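Local coordinates for Ice-binding protein (PDB 3WP9) that binds to the surface of ice crystals, inhibits their growth and slows ice recrystallization as a hyperactive antifreeze protein, at residues S20-V25 with L44-D49; T97-G102 with G112-S117; N143-N148 with A168-L173. All coordinates share one frame; numbering follows the deposited sequence.

Contact 1 of 3, residues S20-V25 with L44-D49; sequences SGITDV and LLLNCD
I22 and L44 form a single bridge, where strand 22-25, an edge strand of a six-stranded parallel sheet in this right-handed beta-helix, meets the loop 44-49 of the adjoining turn. The backbone bond is L45 N to I22 O, 2.8 Å and nearly straight at 162°, and the donor arrives nearly along the C=O axis. Beyond T23 the chains drift apart, and a water takes over from direct pairing: it donates to D24 O at 2.7 Å and to L45 O at 2.8 Å.

Apolar contacts bracket the bridge. I22 lies side by side with L44, CD1 reaching L44 CG at 4.1 Å. With CG2 anti to the backbone N (chi1, measured to CG1, is -60°), the other branch of I22 meets L46 CD1 at 4.0 Å. On the outer side T23 CG2 runs beside L45 CD1 at 4.1 Å.

Among the polar side chains, D24 crosses L46 at about a right angle, with CG 3.8 Å from L46 CD2, while D24 OD1 is hydrogen-bonded to S28 OG. N47 OD1 accepts a hydrogen bond from D49 N in an Asx turn around C48, which is disulfide-bonded to C66.

One direct backbone bond, one bridging water and a few leucine and isoleucine contacts thus join the loop to the edge strand; past the single bridge, side chains and water take over from backbone pairing.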
ATOM      1  N   SER A  20       9.237   1.862  11.019  1.00 16.11           N
ATOM      2  CA  SER A  20       9.155   2.196  12.414  1.00 19.79           C
ATOM      3  C   SER A  20       8.069   1.449  13.193  1.00 20.92           C
ATOM      4  O   SER A  20       7.666   1.924  14.265  1.00 25.86           O
ATOM      5  CB  SER A  20       9.100   3.706  12.613  1.00 22.86           C
ATOM      6  OG  SER A  20       7.798   4.111  12.382  1.00 30.71           O
ATOM      7  N   GLY A  21       7.662   0.281  12.697  1.00 18.90           N
ATOM      8  CA  GLY A  21       6.830  -0.587  13.435  1.00 16.43           C
ATOM      9  C   GLY A  21       5.536  -0.866  12.701  1.00 15.46           C
ATOM     10  O   GLY A  21       5.182  -0.130  11.734  1.00 14.80           O
ATOM     11  N   ILE A  22       4.870  -1.883  13.170  1.00 15.73           N
ATOM     12  CA  ILE A  22       3.538  -2.249  12.649  1.00 14.69           C
ATOM     13  C   ILE A  22       2.645  -2.486  13.865  1.00 15.48           C
ATOM     14  O   ILE A  22       2.975  -3.308  14.749  1.00 16.34           O
ATOM     15  CB  ILE A  22       3.569  -3.527  11.789  1.00 15.89           C
ATOM     16  CG1 ILE A  22       4.485  -3.418  10.558  1.00 15.21           C
ATOM     17  CG2 ILE A  22       2.160  -3.897  11.433  1.00 13.73           C
ATOM     18  CD1 ILE A  22       4.533  -4.740   9.796  1.00 18.41           C
ATOM     19  N   THR A  23       1.514  -1.743  13.954  1.00 13.79           N
ATOM     20  CA  THR A  23       0.614  -1.914  15.108  1.00 14.58           C
ATOM     21  C   THR A  23      -0.667  -2.621  14.652  1.00 15.55           C
ATOM     22  O   THR A  23      -1.041  -2.569  13.457  1.00 15.24           O
ATOM     23  CB  THR A  23       0.217  -0.614  15.838  1.00 14.39           C
ATOM     24  OG1 THR A  23      -0.557   0.191  14.988  1.00 14.23           O
ATOM     25  CG2 THR A  23       1.410   0.222  16.222  1.00 15.72           C
ATOM     26  N   ASP A  24      -1.359  -3.238  15.581  1.00 14.44           N
ATOM     27  CA  ASP A  24      -2.540  -3.939  15.236  1.00 13.77           C
ATOM     28  C   ASP A  24      -3.568  -4.051  16.354  1.00 14.59           C
ATOM     29  O   ASP A  24      -3.234  -4.422  17.502  1.00 15.33           O
ATOM     30  CB  ASP A  24      -2.115  -5.353  14.843  1.00 17.16           C
ATOM     31  CG  ASP A  24      -3.325  -6.265  14.474  1.00 16.97           C
ATOM     32  OD1 ASP A  24      -4.019  -5.990  13.486  1.00 19.91           O
ATOM     33  OD2 ASP A  24      -3.560  -7.292  15.157  1.00 22.59           O
ATOM     34  N   VAL A  25      -4.829  -3.848  15.994  1.00 14.91           N
ATOM     35  CA  VAL A  25      -5.959  -4.157  16.855  1.00 14.33           C
ATOM     36  C   VAL A  25      -6.498  -5.476  16.327  1.00 15.04           C
ATOM     37  O   VAL A  25      -7.014  -5.552  15.239  1.00 15.83           O
ATOM     38  CB  VAL A  25      -7.051  -3.050  16.813  1.00 14.36           C
ATOM     39  CG1 VAL A  25      -8.260  -3.503  17.617  1.00 14.38           C
ATOM     40  CG2 VAL A  25      -6.502  -1.668  17.298  1.00 15.07           C
ATOM     41  N   LEU A  44       7.234  -4.687  15.981  1.00 16.95           N
ATOM     42  CA  LEU A  44       6.294  -5.402  15.052  1.00 16.08           C
ATOM     43  C   LEU A  44       5.297  -6.120  15.920  1.00 18.19           C
ATOM     44  O   LEU A  44       5.603  -7.142  16.528  1.00 20.66           O
ATOM     45  CB  LEU A  44       7.127  -6.357  14.153  1.00 15.50           C
ATOM     46  CG  LEU A  44       6.510  -6.675  12.787  1.00 16.75           C
ATOM     47  CD1 LEU A  44       7.551  -7.556  12.059  1.00 20.66           C
ATOM     48  CD2 LEU A  44       5.183  -7.443  12.892  1.00 17.79           C
ATOM     49  N   LEU A  45       4.097  -5.528  16.072  1.00 15.38           N
ATOM     50  CA  LEU A  45       3.127  -5.977  17.079  1.00 16.39           C
ATOM     51  C   LEU A  45       2.003  -6.721  16.438  1.00 16.64           C
ATOM     52  O   LEU A  45       0.845  -6.470  16.743  1.00 22.53           O
ATOM     53  CB  LEU A  45       2.507  -4.755  17.762  1.00 16.07           C
ATOM     54  CG  LEU A  45       3.528  -3.801  18.392  1.00 19.00           C
ATOM     55  CD1 LEU A  45       2.774  -2.524  18.877  1.00 19.68           C
ATOM     56  CD2 LEU A  45       4.384  -4.452  19.461  1.00 19.83           C
ATOM     57  N   LEU A  46       2.267  -7.515  15.410  1.00 17.42           N
ATOM     58  CA  LEU A  46       1.266  -8.506  15.002  1.00 17.23           C
ATOM     59  C   LEU A  46       1.594  -9.836  15.670  1.00 19.76           C
ATOM     60  O   LEU A  46       2.809 -10.128  15.987  1.00 21.14           O
ATOM     61  CB  LEU A  46       1.406  -8.761  13.465  1.00 17.40           C
ATOM     62  CG  LEU A  46       0.777  -7.723  12.508  1.00 19.75           C
ATOM     63  CD1 LEU A  46       1.340  -7.767  11.091  1.00 20.36           C
ATOM     64  CD2 LEU A  46      -0.725  -8.041  12.427  1.00 21.09           C
ATOM     65  N   ASN A  47       0.548 -10.655  15.806  1.00 19.54           N
ATOM     66  CA  ASN A  47       0.641 -11.978  16.424  1.00 23.66           C
ATOM     67  C   ASN A  47       0.954 -12.948  15.276  1.00 21.04           C
ATOM     68  O   ASN A  47       0.548 -12.731  14.171  1.00 19.81           O
ATOM     69  CB  ASN A  47      -0.644 -12.383  17.140  1.00 26.95           C
ATOM     70  CG  ASN A  47      -0.465 -13.653  17.980  1.00 36.61           C
ATOM     71  OD1 ASN A  47      -0.306 -14.772  17.447  1.00 42.92           O
ATOM     72  ND2 ASN A  47      -0.444 -13.486  19.297  1.00 41.83           N
ATOM     73  N   CYS A  48       1.766 -13.979  15.553  1.00 20.71           N
ATOM     74  CA  CYS A  48       2.141 -14.922  14.523  1.00 22.34           C
ATOM     75  C   CYS A  48       0.905 -15.512  13.864  1.00 21.41           C
ATOM     76  O   CYS A  48       0.903 -15.791  12.653  1.00 24.42           O
ATOM     77  CB  CYS A  48       3.063 -15.977  15.136  1.00 22.17           C
ATOM     78  SG  CYS A  48       4.701 -15.273  15.427  1.00 30.47           S
ATOM     79  N   ASP A  49      -0.186 -15.639  14.595  1.00 25.46           N
ATOM     80  CA  ASP A  49      -1.420 -16.207  13.990  1.00 23.98           C
ATOM     81  C   ASP A  49      -2.164 -15.251  13.037  1.00 28.70           C
ATOM     82  O   ASP A  49      -3.116 -15.618  12.342  1.00 28.02           O
ATOM     83  CB  ASP A  49      -2.356 -16.813  15.043  1.00 31.43           C
ATOM     84  CG  ASP A  49      -2.760 -15.813  16.166  1.00 42.57           C
ATOM     85  OD1 ASP A  49      -3.009 -14.607  15.918  1.00 42.93           O
ATOM     86  OD2 ASP A  49      -2.837 -16.245  17.346  1.00 54.96           O
TER
HETATM   87  O   HOH W   1      -0.590  -4.480  18.187  1.00 16.95           O

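Contact 2 of 3, residues T97-G102 with G112-S117; sequences TELGTG and GVYKWS
The carboxylate of E98 takes both donors of S117 at the rim of a right-handed beta-helix, where an edge strand, 96-97, runs parallel to strand 112-116 with T97 bridged to K115. The E98 side chain is bent at chi2 (-51°), and the bend brings CD round toward S117. There OE1 of E98 receives S117 N at 2.9 Å on its syn lone pair, almost straight. OE2 of E98 takes the hydroxyl of S117 at 2.7 Å, also on the syn side but 35° out of the carboxylate plane. Because S117 OG sits between its own N and carbonyl carbon (chi1 70°), both donors of this serine can face one carboxylate, which holds that group against turning.

The indole of W116 is turned edge-on to L99: its NE1 points straight at L99 O, 2.8 Å away and in the ring plane, on a lone pair of that carbonyl. L99 O also accepts from G102 N, within a tight turn running from E98 to G102. One face of the indole is met by E98 N and by a water, which takes the N-H of L99 and donates to K115 O. K115 O in turn accepts E98 N at 2.8 Å. On the inner side W116 packs on M138 and I140 of strand 136-140.

L99 crosses the phenol of Y114 obliquely. It brings CD2 to the edge of that ring, near its plane, and L109 of strand 108-109 touches both side chains. The Y114 ring is itself stacked on H96. The closest apolar touch is tight, L99 CD2 lying 3.5 Å from Y114 CE2.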
ATOM      1  N   THR A  97      -3.784  16.671 -13.986  1.00 22.23           N
ATOM      2  CA  THR A  97      -3.306  17.376 -12.835  1.00 23.76           C
ATOM      3  C   THR A  97      -4.479  17.979 -12.113  1.00 27.35           C
ATOM      4  O   THR A  97      -5.347  18.635 -12.745  1.00 27.95           O
ATOM      5  CB  THR A  97      -2.258  18.450 -13.245  1.00 28.15           C
ATOM      6  OG1 THR A  97      -2.930  19.431 -14.044  1.00 33.76           O
ATOM      7  CG2 THR A  97      -1.182  17.816 -14.071  1.00 27.52           C
ATOM      8  N   GLU A  98      -4.552  17.764 -10.796  1.00 23.34           N
ATOM      9  CA  GLU A  98      -5.571  18.406  -9.944  1.00 23.15           C
ATOM     10  C   GLU A  98      -7.010  17.922 -10.308  1.00 19.25           C
ATOM     11  O   GLU A  98      -7.953  18.663 -10.196  1.00 21.57           O
ATOM     12  CB  GLU A  98      -5.532  19.960  -9.989  1.00 23.56           C
ATOM     13  CG  GLU A  98      -4.168  20.658  -9.868  1.00 23.06           C
ATOM     14  CD  GLU A  98      -3.264  20.259  -8.698  1.00 29.23           C
ATOM     15  OE1 GLU A  98      -3.560  19.428  -7.822  1.00 26.46           O
ATOM     16  OE2 GLU A  98      -2.141  20.766  -8.649  1.00 26.20           O
ATOM     17  N   LEU A  99      -7.095  16.703 -10.762  1.00 22.46           N
ATOM     18  CA  LEU A  99      -8.369  16.114 -11.149  1.00 20.58           C
ATOM     19  C   LEU A  99      -9.329  16.138  -9.968  1.00 21.48           C
ATOM     20  O   LEU A  99      -9.000  15.669  -8.849  1.00 21.70           O
ATOM     21  CB  LEU A  99      -8.147  14.704 -11.617  1.00 22.06           C
ATOM     22  CG  LEU A  99      -9.314  13.920 -12.188  1.00 22.46           C
ATOM     23  CD1 LEU A  99      -9.857  14.664 -13.390  1.00 26.22           C
ATOM     24  CD2 LEU A  99      -8.743  12.608 -12.662  1.00 28.43           C
ATOM     25  N   GLY A 100     -10.511  16.695 -10.192  1.00 22.84           N
ATOM     26  CA  GLY A 100     -11.517  16.766  -9.115  1.00 20.82           C
ATOM     27  C   GLY A 100     -11.153  17.715  -8.015  1.00 25.66           C
ATOM     28  O   GLY A 100     -11.732  17.683  -6.972  1.00 26.33           O
ATOM     29  N   THR A 101     -10.162  18.580  -8.233  1.00 26.36           N
ATOM     30  CA  THR A 101      -9.489  19.335  -7.142  1.00 28.08           C
ATOM     31  C   THR A 101      -9.159  18.445  -5.893  1.00 23.59           C
ATOM     32  O   THR A 101      -9.215  18.912  -4.742  1.00 27.17           O
ATOM     33  CB  THR A 101     -10.225  20.632  -6.684  1.00 34.76           C
ATOM     34  OG1 THR A 101     -11.449  20.268  -6.050  1.00 44.94           O
ATOM     35  CG2 THR A 101     -10.528  21.576  -7.839  1.00 32.75           C
ATOM     36  N   GLY A 102      -8.820  17.202  -6.181  1.00 22.72           N
ATOM     37  CA  GLY A 102      -8.370  16.197  -5.201  1.00 21.31           C
ATOM     38  C   GLY A 102      -9.464  15.231  -4.747  1.00 20.31           C
ATOM     39  O   GLY A 102      -9.148  14.317  -4.029  1.00 19.81           O
ATOM     40  N   GLY A 112      -2.747   5.971 -16.663  1.00 23.45           N
ATOM     41  CA  GLY A 112      -2.107   7.273 -16.811  1.00 23.04           C
ATOM     42  C   GLY A 112      -1.372   7.667 -15.561  1.00 24.64           C
ATOM     43  O   GLY A 112      -1.445   6.957 -14.529  1.00 25.21           O
ATOM     44  N   VAL A 113      -0.679   8.793 -15.661  1.00 23.71           N
ATOM     45  CA  VAL A 113      -0.043   9.448 -14.511  1.00 18.69           C
ATOM     46  C   VAL A 113      -0.914  10.587 -14.046  1.00 20.04           C
ATOM     47  O   VAL A 113      -1.305  11.473 -14.802  1.00 17.94           O
ATOM     48  CB  VAL A 113       1.459   9.897 -14.844  1.00 17.06           C
ATOM     49  CG1 VAL A 113       2.068  10.687 -13.672  1.00 18.74           C
ATOM     50  CG2 VAL A 113       2.320   8.664 -15.204  1.00 19.22           C
ATOM     51  N   TYR A 114      -1.316  10.558 -12.765  1.00 17.21           N
ATOM     52  CA  TYR A 114      -2.164  11.570 -12.189  1.00 19.04           C
ATOM     53  C   TYR A 114      -1.384  12.249 -11.107  1.00 18.48           C
ATOM     54  O   TYR A 114      -0.742  11.580 -10.290  1.00 18.91           O
ATOM     55  CB  TYR A 114      -3.428  10.910 -11.575  1.00 19.64           C
ATOM     56  CG  TYR A 114      -4.346  10.284 -12.617  1.00 19.00           C
ATOM     57  CD1 TYR A 114      -4.040   9.056 -13.165  1.00 19.17           C
ATOM     58  CD2 TYR A 114      -5.540  10.911 -12.993  1.00 22.78           C
ATOM     59  CE1 TYR A 114      -4.885   8.445 -14.132  1.00 22.04           C
ATOM     60  CE2 TYR A 114      -6.400  10.307 -13.959  1.00 22.41           C
ATOM     61  CZ  TYR A 114      -6.035   9.098 -14.515  1.00 22.46           C
ATOM     62  OH  TYR A 114      -6.861   8.461 -15.472  1.00 26.47           O
ATOM     63  N   LYS A 115      -1.516  13.544 -11.049  1.00 19.90           N
ATOM     64  CA  LYS A 115      -0.776  14.312 -10.065  1.00 20.92           C
ATOM     65  C   LYS A 115      -1.669  15.303  -9.353  1.00 19.89           C
ATOM     66  O   LYS A 115      -2.480  16.022  -9.973  1.00 18.31           O
ATOM     67  CB  LYS A 115       0.393  15.038 -10.774  1.00 22.42           C
ATOM     68  CG  LYS A 115       1.140  15.974  -9.819  1.00 26.76           C
ATOM     69  CD  LYS A 115       2.285  16.722 -10.487  1.00 33.66           C
ATOM     70  CE  LYS A 115       3.381  15.740 -10.866  1.00 34.16           C
ATOM     71  NZ  LYS A 115       4.034  15.191  -9.635  1.00 38.25           N
ATOM     72  N   TRP A 116      -1.486  15.398  -8.027  1.00 17.39           N
ATOM     73  CA  TRP A 116      -2.198  16.358  -7.240  1.00 18.31           C
ATOM     74  C   TRP A 116      -1.185  17.041  -6.354  1.00 16.63           C
ATOM     75  O   TRP A 116      -0.362  16.360  -5.720  1.00 17.43           O
ATOM     76  CB  TRP A 116      -3.223  15.691  -6.305  1.00 17.59           C
ATOM     77  CG  TRP A 116      -4.409  15.104  -7.061  1.00 16.92           C
ATOM     78  CD1 TRP A 116      -5.606  15.742  -7.345  1.00 19.32           C
ATOM     79  CD2 TRP A 116      -4.496  13.805  -7.590  1.00 17.49           C
ATOM     80  NE1 TRP A 116      -6.444  14.867  -8.046  1.00 20.00           N
ATOM     81  CE2 TRP A 116      -5.792  13.674  -8.189  1.00 16.01           C
ATOM     82  CE3 TRP A 116      -3.626  12.702  -7.606  1.00 16.09           C
ATOM     83  CZ2 TRP A 116      -6.199  12.501  -8.796  1.00 16.73           C
ATOM     84  CZ3 TRP A 116      -4.034  11.527  -8.246  1.00 17.62           C
ATOM     85  CH2 TRP A 116      -5.325  11.445  -8.827  1.00 15.88           C
ATOM     86  N   SER A 117      -1.345  18.328  -6.251  1.00 16.47           N
ATOM     87  CA  SER A 117      -0.468  19.128  -5.396  1.00 21.59           C
ATOM     88  C   SER A 117      -1.142  19.331  -4.003  1.00 25.49           C
ATOM     89  O   SER A 117      -0.687  20.084  -3.158  1.00 27.34           O
ATOM     90  CB  SER A 117      -0.152  20.458  -6.091  1.00 21.84           C
ATOM     91  OG  SER A 117      -1.294  21.306  -6.146  1.00 21.78           O
TER
HETATM   92  O   HOH W   2      -4.871  14.788 -11.104  1.00 21.45           O

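Contact 3 of 3, residues N143-N148 with A168-L173; sequences NLNQAN and AGYTAL
N143 and Y170 stack at the start of two parallel strands, 144-146 and 171-173, that lie side by side in the six-stranded sheet of the beta-helix, their short segment axes 4.8 Å apart at closest and 2° from parallel. The tight part is this stack, the backbone and the inner face. The amide of N143 lies flat on one face of the Y170 ring, 12° from its plane, with CG 3.2 Å from CE2 of the tyrosine, while N143 CB makes a CH-pi contact over the ring centroid. N143 OD1 also accepts Y170 N at 3.0 Å, at a spot where a side chain on G169 would collide. L144 N bonds to Y170 O, A172 N to L144 O at 2.8 Å, and Q146 N to A172 O. Inside, L144 CD2 meets T171 CG2 side by side at 4.0 Å, and Q146 CB rests on L173 CD2 at 3.7 Å. F179 of strand 178-180 touches L144, Q146 and L173. The Q146 chain is extended, and its NE2 bonds to S178 O, whereas OE1, buried here, has no partner in the model.

The side of N145 and A172 is looser. N145 turns its amide 82° to the tyrosine ring, and its ND2 donates to Y170 OH at 3.2 Å. A water lies within hydrogen-bonding distance of N145 OD1 and A172 O, though it has more acceptors near it than protons to give.

An alanine in place of Y170 would probably leave the face of the N143 amide uncovered and N145 ND2 without its hydroxyl partner, so that the N145 amide could turn more freely.

The chemistry is thus two-sided: the inner face is largely hydrocarbon but buries the Q146 amide, half satisfied through S178, while on the outer face one tyrosine orders two asparagine amides, by stacking and by hydrogen bonding.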
ATOM      1  N   ASN A 143      -2.123  14.286   1.719  1.00 14.20           N
ATOM      2  CA  ASN A 143      -2.441  13.018   2.358  1.00 12.76           C
ATOM      3  C   ASN A 143      -3.489  12.350   1.492  1.00 13.30           C
ATOM      4  O   ASN A 143      -4.176  13.051   0.741  1.00 15.30           O
ATOM      5  CB  ASN A 143      -3.115  13.288   3.688  1.00 15.05           C
ATOM      6  CG  ASN A 143      -2.235  14.190   4.580  1.00 15.05           C
ATOM      7  OD1 ASN A 143      -1.060  13.895   4.750  1.00 17.63           O
ATOM      8  ND2 ASN A 143      -2.782  15.291   5.040  1.00 16.89           N
ATOM      9  N   LEU A 144      -3.524  11.055   1.620  1.00 12.52           N
ATOM     10  CA  LEU A 144      -4.567  10.213   0.918  1.00 11.83           C
ATOM     11  C   LEU A 144      -5.553   9.708   1.995  1.00 12.00           C
ATOM     12  O   LEU A 144      -5.135   8.987   2.900  1.00 13.35           O
ATOM     13  CB  LEU A 144      -3.911   9.107   0.172  1.00 12.48           C
ATOM     14  CG  LEU A 144      -4.906   8.072  -0.391  1.00 13.30           C
ATOM     15  CD1 LEU A 144      -5.884   8.809  -1.368  1.00 14.18           C
ATOM     16  CD2 LEU A 144      -4.062   6.895  -1.008  1.00 14.37           C
ATOM     17  N   ASN A 145      -6.821  10.116   1.859  1.00 14.30           N
ATOM     18  CA  ASN A 145      -7.902   9.708   2.797  1.00 15.46           C
ATOM     19  C   ASN A 145      -8.989   8.929   2.026  1.00 15.25           C
ATOM     20  O   ASN A 145      -9.467   9.417   1.022  1.00 16.05           O
ATOM     21  CB  ASN A 145      -8.540  10.897   3.502  1.00 16.82           C
ATOM     22  CG  ASN A 145      -7.808  11.252   4.774  1.00 19.80           C
ATOM     23  OD1 ASN A 145      -8.001  10.598   5.879  1.00 22.57           O
ATOM     24  ND2 ASN A 145      -6.987  12.268   4.680  1.00 18.79           N
ATOM     25  N   GLN A 146      -9.347   7.735   2.514  1.00 13.02           N
ATOM     26  CA  GLN A 146     -10.521   7.015   1.945  1.00 12.71           C
ATOM     27  C   GLN A 146     -11.618   7.034   3.049  1.00 14.49           C
ATOM     28  O   GLN A 146     -11.381   6.643   4.210  1.00 14.56           O
ATOM     29  CB  GLN A 146     -10.123   5.612   1.599  1.00 12.48           C
ATOM     30  CG  GLN A 146     -11.325   4.849   0.981  1.00 13.03           C
ATOM     31  CD  GLN A 146     -10.947   3.486   0.561  1.00 13.47           C
ATOM     32  OE1 GLN A 146     -10.132   2.797   1.194  1.00 14.12           O
ATOM     33  NE2 GLN A 146     -11.569   3.028  -0.579  1.00 13.24           N
ATOM     34  N   ALA A 147     -12.809   7.445   2.660  1.00 12.29           N
ATOM     35  CA  ALA A 147     -13.949   7.534   3.592  1.00 13.54           C
ATOM     36  C   ALA A 147     -14.491   6.147   3.964  1.00 12.88           C
ATOM     37  O   ALA A 147     -14.270   5.132   3.256  1.00 13.57           O
ATOM     38  CB  ALA A 147     -15.058   8.402   3.058  1.00 13.37           C
ATOM     39  N   ASN A 148     -15.134   6.131   5.146  1.00 12.56           N
ATOM     40  CA  ASN A 148     -15.736   4.887   5.635  1.00 11.89           C
ATOM     41  C   ASN A 148     -16.695   4.330   4.590  1.00 11.34           C
ATOM     42  O   ASN A 148     -17.438   5.080   3.920  1.00 14.49           O
ATOM     43  CB  ASN A 148     -16.549   5.196   6.928  1.00 11.89           C
ATOM     44  CG  ASN A 148     -15.738   5.736   8.053  1.00 13.95           C
ATOM     45  OD1 ASN A 148     -14.532   5.559   8.164  1.00 14.80           O
ATOM     46  ND2 ASN A 148     -16.428   6.360   8.951  1.00 17.62           N
ATOM     47  N   ALA A 168       2.960  11.605  -0.323  1.00 14.05           N
ATOM     48  CA  ALA A 168       4.002  12.333   0.428  1.00 15.47           C
ATOM     49  C   ALA A 168       3.620  12.629   1.869  1.00 16.66           C
ATOM     50  O   ALA A 168       4.527  12.856   2.694  1.00 18.24           O
ATOM     51  CB  ALA A 168       4.372  13.609  -0.362  1.00 15.40           C
ATOM     52  N   GLY A 169       2.297  12.648   2.186  1.00 14.61           N
ATOM     53  CA  GLY A 169       1.755  12.768   3.549  1.00 15.80           C
ATOM     54  C   GLY A 169       1.498  11.446   4.174  1.00 14.39           C
ATOM     55  O   GLY A 169       2.371  10.543   4.116  1.00 15.99           O
ATOM     56  N   TYR A 170       0.347  11.297   4.858  1.00 13.28           N
ATOM     57  CA  TYR A 170       0.005   9.977   5.395  1.00 12.87           C
ATOM     58  C   TYR A 170      -1.087   9.408   4.447  1.00 11.31           C
ATOM     59  O   TYR A 170      -1.709  10.122   3.713  1.00 12.12           O
ATOM     60  CB  TYR A 170      -0.565  10.034   6.805  1.00 13.18           C
ATOM     61  CG  TYR A 170      -1.805  10.942   6.941  1.00 14.65           C
ATOM     62  CD1 TYR A 170      -3.062  10.489   6.522  1.00 14.52           C
ATOM     63  CD2 TYR A 170      -1.731  12.222   7.454  1.00 16.16           C
ATOM     64  CE1 TYR A 170      -4.186  11.275   6.629  1.00 13.94           C
ATOM     65  CE2 TYR A 170      -2.847  13.055   7.561  1.00 14.57           C
ATOM     66  CZ  TYR A 170      -4.095  12.625   7.150  1.00 16.30           C
ATOM     67  OH  TYR A 170      -5.260  13.433   7.154  1.00 16.55           O
ATOM     68  N   THR A 171      -1.305   8.137   4.595  1.00 11.05           N
ATOM     69  CA  THR A 171      -2.498   7.454   3.977  1.00 10.31           C
ATOM     70  C   THR A 171      -3.389   6.956   5.145  1.00 11.85           C
ATOM     71  O   THR A 171      -2.853   6.295   6.062  1.00 11.74           O
ATOM     72  CB  THR A 171      -1.977   6.271   3.205  1.00 11.92           C
ATOM     73  OG1 THR A 171      -1.167   6.768   2.145  1.00 14.43           O
ATOM     74  CG2 THR A 171      -3.168   5.530   2.592  1.00 13.27           C
ATOM     75  N   ALA A 172      -4.682   7.303   5.135  1.00 11.93           N
ATOM     76  CA  ALA A 172      -5.620   6.906   6.182  1.00 11.18           C
ATOM     77  C   ALA A 172      -6.866   6.363   5.449  1.00 11.47           C
ATOM     78  O   ALA A 172      -7.542   7.099   4.776  1.00 11.49           O
ATOM     79  CB  ALA A 172      -5.968   8.076   7.131  1.00 13.98           C
ATOM     80  N   LEU A 173      -7.154   5.102   5.714  1.00 11.59           N
ATOM     81  CA  LEU A 173      -8.366   4.487   5.146  1.00 12.06           C
ATOM     82  C   LEU A 173      -9.347   4.286   6.291  1.00 11.76           C
ATOM     83  O   LEU A 173      -8.959   3.844   7.408  1.00 14.14           O
ATOM     84  CB  LEU A 173      -7.922   3.138   4.561  1.00 11.53           C
ATOM     85  CG  LEU A 173      -6.683   3.106   3.621  1.00 13.85           C
ATOM     86  CD1 LEU A 173      -6.533   1.687   3.085  1.00 14.39           C
ATOM     87  CD2 LEU A 173      -6.888   4.117   2.502  1.00 15.04           C
TER
HETATM   88  O   HOH W   3      -9.870   8.555   6.145  1.00 22.99           O

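Contacts 1, 2 and 3 follow one another along the chain, each closing before the next opens, yet in space contact 3 lies between the others. Contacts 1 and 2 sit on opposite sides of the chain's centre, about 33 Å between centres; the centre of contact 3 is about 20 Å from that of contact 1 and about 15 Å from that of contact 2. Contacts 1 and 2 involve edge strands of different sheets, 22-25 and 96-97, whereas contact 3 joins neighbouring inner strands of the six-stranded sheet that contact 1 also reaches. Together they tie successive parts of the beta-helix that carries the probable ice-binding residues T40 and T193.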